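Local structure of putative nudix hydrolase family member (Chromobacterium violaceum, 3F13) at the interface of chains A and B. The protein probably hydrolyses a nucleoside diphosphate linked to another group, with the help of magnesium. Numbering follows the deposited sequence. Chains: chain A/B, putative nudix hydrolase family member.

Contact 1: the interface of chains A and B. Residues chain A 69-70, 144, 147; chain B 71-73.
The start of strand 70-78 meets its own counterpart here: A:Ser70, the first residue of the strand in chain A, lies against B:Leu72 and B:Tyr73 of the same strand in chain B, while helix 136-154 of chain A closes over B:Leu72. It illustrates how one small hydroxyl can couple two subunits. The backbone N of B:Tyr73 donates to the hydroxyl OG of A:Ser70 over 2.9 Å, a fairly straight bond with 157° at the hydrogen. The same OG donates in turn to the side-chain oxygen OD1 of A:Asn69, 2.8 Å away, approaching slightly tilted from the carbonyl plane of that amide. Used in both directions, the hydroxyl has its rotation fixed from two sides. A chi1 of 59° in A:Asn69 folds CG in between the backbone N and the carbonyl carbon, turning OD1 back toward the serine of its own chain.

Beside this polar pair, A:Asn69 CB rests 3.8 Å from B:Tyr73 CB. The tyrosine touches through this methylene, and, with CG anti to the backbone N, its ring points away from the serine, its plane 65° from that of the asparagine amide. Also beside the hydroxyl, one methyl of B:Leu72 does the touching: CD1 is 3.8 Å from A:Leu147 CD2 and 3.9 Å from A:Leu144 CD2. The side chains of A:Leu144 and B:Leu72 run antiparallel, and A:Leu147 passes at a slant. The methyl also packs against A:Ser70 OG at 3.5 Å, helping to shield the bonded hydroxyl. Together with its two-fold twin, the site pins strand to strand and helix to strand across the dimer in the crystal, although the coordinates alone do not prove that this dimer forms in solution.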
loop_
_atom_site.group_PDB
_atom_site.type_symbol
_atom_site.label_atom_id
_atom_site.label_comp_id
_atom_site.label_asym_id
_atom_site.label_seq_id
_atom_site.Cartn_x
_atom_site.Cartn_y
_atom_site.Cartn_z
ATOM N N ASN A 69 6.864 0.585 0.515
ATOM C CA ASN A 69 6.574 -0.296 -0.627
ATOM C C ASN A 69 5.307 -1.130 -0.487
ATOM O O ASN A 69 4.841 -1.736 -1.443
ATOM C CB ASN A 69 7.757 -1.241 -0.923
ATOM C CG ASN A 69 8.138 -2.164 0.254
ATOM O OD1 ASN A 69 7.469 -3.180 0.553
ATOM N ND2 ASN A 69 9.290 -1.879 0.850
ATOM N N SER A 70 4.817 -1.225 0.740
ATOM C CA SER A 70 3.632 -2.037 1.014
ATOM C C SER A 70 2.873 -1.338 2.136
ATOM O O SER A 70 3.484 -0.778 3.080
ATOM C CB SER A 70 4.010 -3.460 1.461
ATOM O OG SER A 70 4.828 -4.151 0.504
ATOM N N LEU A 144 1.057 -9.656 7.106
ATOM C CA LEU A 144 1.991 -8.586 6.769
ATOM C C LEU A 144 3.080 -8.438 7.832
ATOM O O LEU A 144 4.242 -8.233 7.514
ATOM C CB LEU A 144 1.243 -7.288 6.564
ATOM C CG LEU A 144 0.682 -7.137 5.161
ATOM C CD1 LEU A 144 -0.321 -5.980 5.227
ATOM C CD2 LEU A 144 1.825 -6.825 4.159
ATOM N N LEU A 147 5.581 -10.983 7.292
ATOM C CA LEU A 147 6.523 -10.538 6.243
ATOM C C LEU A 147 7.590 -9.575 6.775
ATOM O O LEU A 147 8.790 -9.758 6.508
ATOM C CB LEU A 147 5.783 -9.860 5.086
ATOM C CG LEU A 147 6.733 -9.467 3.929
ATOM C CD1 LEU A 147 7.590 -10.629 3.392
ATOM C CD2 LEU A 147 5.865 -8.922 2.787
ATOM N N MET B 71 -1.555 -2.141 -0.761
ATOM C CA MET B 71 -0.699 -2.666 -1.809
ATOM C C MET B 71 0.368 -3.533 -1.167
ATOM O O MET B 71 0.853 -3.249 -0.060
ATOM C CB MET B 71 -0.026 -1.471 -2.549
ATOM C CG MET B 71 0.410 -0.118 -1.614
ATOM S SD MET B 71 1.348 0.990 -2.688
ATOM C CE MET B 71 1.011 0.253 -4.286
ATOM N N LEU B 72 0.810 -4.547 -1.883
ATOM C CA LEU B 72 1.902 -5.361 -1.406
ATOM C C LEU B 72 2.967 -5.460 -2.494
ATOM O O LEU B 72 2.693 -5.984 -3.580
ATOM C CB LEU B 72 1.394 -6.767 -1.040
ATOM C CG LEU B 72 2.508 -7.761 -0.743
ATOM C CD1 LEU B 72 3.246 -7.302 0.548
ATOM C CD2 LEU B 72 1.929 -9.155 -0.584
ATOM N N TYR B 73 4.157 -4.939 -2.239
ATOM C CA TYR B 73 5.270 -5.090 -3.191
ATOM C C TYR B 73 5.609 -6.573 -3.393
ATOM O O TYR B 73 5.880 -7.293 -2.428
ATOM C CB TYR B 73 6.515 -4.290 -2.732
ATOM C CG TYR B 73 7.789 -4.675 -3.460
ATOM C CD1 TYR B 73 7.982 -4.329 -4.798
ATOM C CD2 TYR B 73 8.749 -5.479 -2.845
ATOM C CE1 TYR B 73 9.136 -4.728 -5.491
ATOM C CE2 TYR B 73 9.920 -5.867 -3.517
ATOM C CZ TYR B 73 10.088 -5.484 -4.854
ATOM O OH TYR B 73 11.221 -5.837 -5.549
#

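Contact 2: the interface of chains A and B. Residues chain A 57, 61, 67-68; chain B 51.
At the apolar centre, the isobutyl group of B:Leu51 reaches into a shallow recess on chain A, with its CD1 methyl 3.7 Å from the CG2 methyl branch of A:Ile57. This is a compact case of a knob from one subunit filling a groove in the other: the leucine buries 77 Å² of its surface against the partner. The receiving wall is formed by helix 52-64, which carries A:Ile57 and A:Arg61, and by A:Arg67 from the loop that follows, while A:Ile68 merely skirts the edge through its backbone. B:Leu51, A:Ile57 and A:Arg61 each lie in the Nudix box of their own chain, the loop-helix motif whose conserved glutamates bind the metal in this family, but they occupy its variable positions.

The leucine's two methyls divide the work. CD1 points inward, toward the helix and the base of the loop, whereas CD2 packs against the aliphatic stem of A:Arg67, 3.8 Å from its CG and 4.0 Å from its CD. A:Arg67 stays extended from CG to NE and lies nearly perpendicular to the leucine, so a run of methylenes rather than its charged end provides the contact. A:Arg61 adds a further flank: a chi1 of -168° sends its straight chain outward along the groove, and CD comes within 4.0 Å of B:Leu51 CD1.

Farther out, both arginines carry their guanidinium groups past the leucine, giving the hydrophobic knob a rim that is probably positively charged. At this rim, NH2 of A:Arg61 and NH2 of A:Arg67 lie 3.9 Å apart.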
loop_
_atom_site.group_PDB
_atom_site.type_symbol
_atom_site.label_atom_id
_atom_site.label_comp_id
_atom_site.label_asym_id
_atom_site.label_seq_id
_atom_site.Cartn_x
_atom_site.Cartn_y
_atom_site.Cartn_z
ATOM N N ILE A 57 2.642 8.112 1.735
ATOM C CA ILE A 57 3.951 7.677 1.253
ATOM C C ILE A 57 4.888 8.881 1.166
ATOM O O ILE A 57 6.043 8.811 1.554
ATOM C CB ILE A 57 3.855 7.052 -0.129
ATOM C CG1 ILE A 57 3.083 5.732 -0.046
ATOM C CG2 ILE A 57 5.260 6.743 -0.581
ATOM C CD1 ILE A 57 2.619 5.199 -1.426
ATOM N N ARG A 61 8.174 9.490 3.834
ATOM C CA ARG A 61 9.499 9.754 3.289
ATOM C C ARG A 61 10.081 11.083 3.755
ATOM O O ARG A 61 11.233 11.133 4.176
ATOM C CB ARG A 61 9.564 9.639 1.764
ATOM C CG ARG A 61 10.988 9.631 1.305
ATOM C CD ARG A 61 11.121 9.491 -0.215
ATOM N NE ARG A 61 12.522 9.701 -0.549
ATOM C CZ ARG A 61 12.945 10.365 -1.618
ATOM N NH1 ARG A 61 12.071 10.872 -2.482
ATOM N NH2 ARG A 61 14.255 10.515 -1.810
ATOM N N ARG A 67 11.100 4.645 2.602
ATOM C CA ARG A 67 10.375 4.538 1.337
ATOM C C ARG A 67 9.353 3.389 1.444
ATOM O O ARG A 67 9.709 2.228 1.415
ATOM C CB ARG A 67 11.375 4.287 0.193
ATOM C CG ARG A 67 12.370 5.469 0.053
ATOM C CD ARG A 67 13.632 5.136 -0.791
ATOM N NE ARG A 67 14.591 6.239 -0.670
ATOM C CZ ARG A 67 15.717 6.361 -1.378
ATOM N NH1 ARG A 67 16.045 5.456 -2.298
ATOM N NH2 ARG A 67 16.509 7.410 -1.163
ATOM N N ILE A 68 8.084 3.729 1.617
ATOM C CA ILE A 68 7.035 2.718 1.759
ATOM C C ILE A 68 6.813 1.919 0.458
ATOM O O ILE A 68 6.639 2.519 -0.587
ATOM C CB ILE A 68 5.727 3.432 2.206
ATOM C CG1 ILE A 68 5.901 3.912 3.648
ATOM C CG2 ILE A 68 4.503 2.498 2.039
ATOM C CD1 ILE A 68 4.684 4.697 4.171
ATOM N N LEU B 51 8.451 8.059 -5.697
ATOM C CA LEU B 51 8.634 6.620 -5.580
ATOM C C LEU B 51 7.674 5.862 -6.505
ATOM O O LEU B 51 6.599 6.361 -6.846
ATOM C CB LEU B 51 8.334 6.212 -4.143
ATOM C CG LEU B 51 9.279 6.838 -3.125
ATOM C CD1 LEU B 51 8.770 6.576 -1.685
ATOM C CD2 LEU B 51 10.702 6.296 -3.292
#

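About 12 Å separates the C-alpha centres of contact 1 and contact 2, and the two have no residue in common. Chain continuity nevertheless joins them: A:Arg67 and A:Ile68 of contact 2 lead directly into A:Asn69 and A:Ser70 of contact 1, so one stretch after the Nudix helix serves both. The contacts are complementary, the first partly polar and the second chiefly apolar. Two-fold symmetry repeats each with the chains exchanged. Because contact 2 uses part of the Nudix box, pairing of the subunits might help steady the catalytic motif, though the structure alone does not show this.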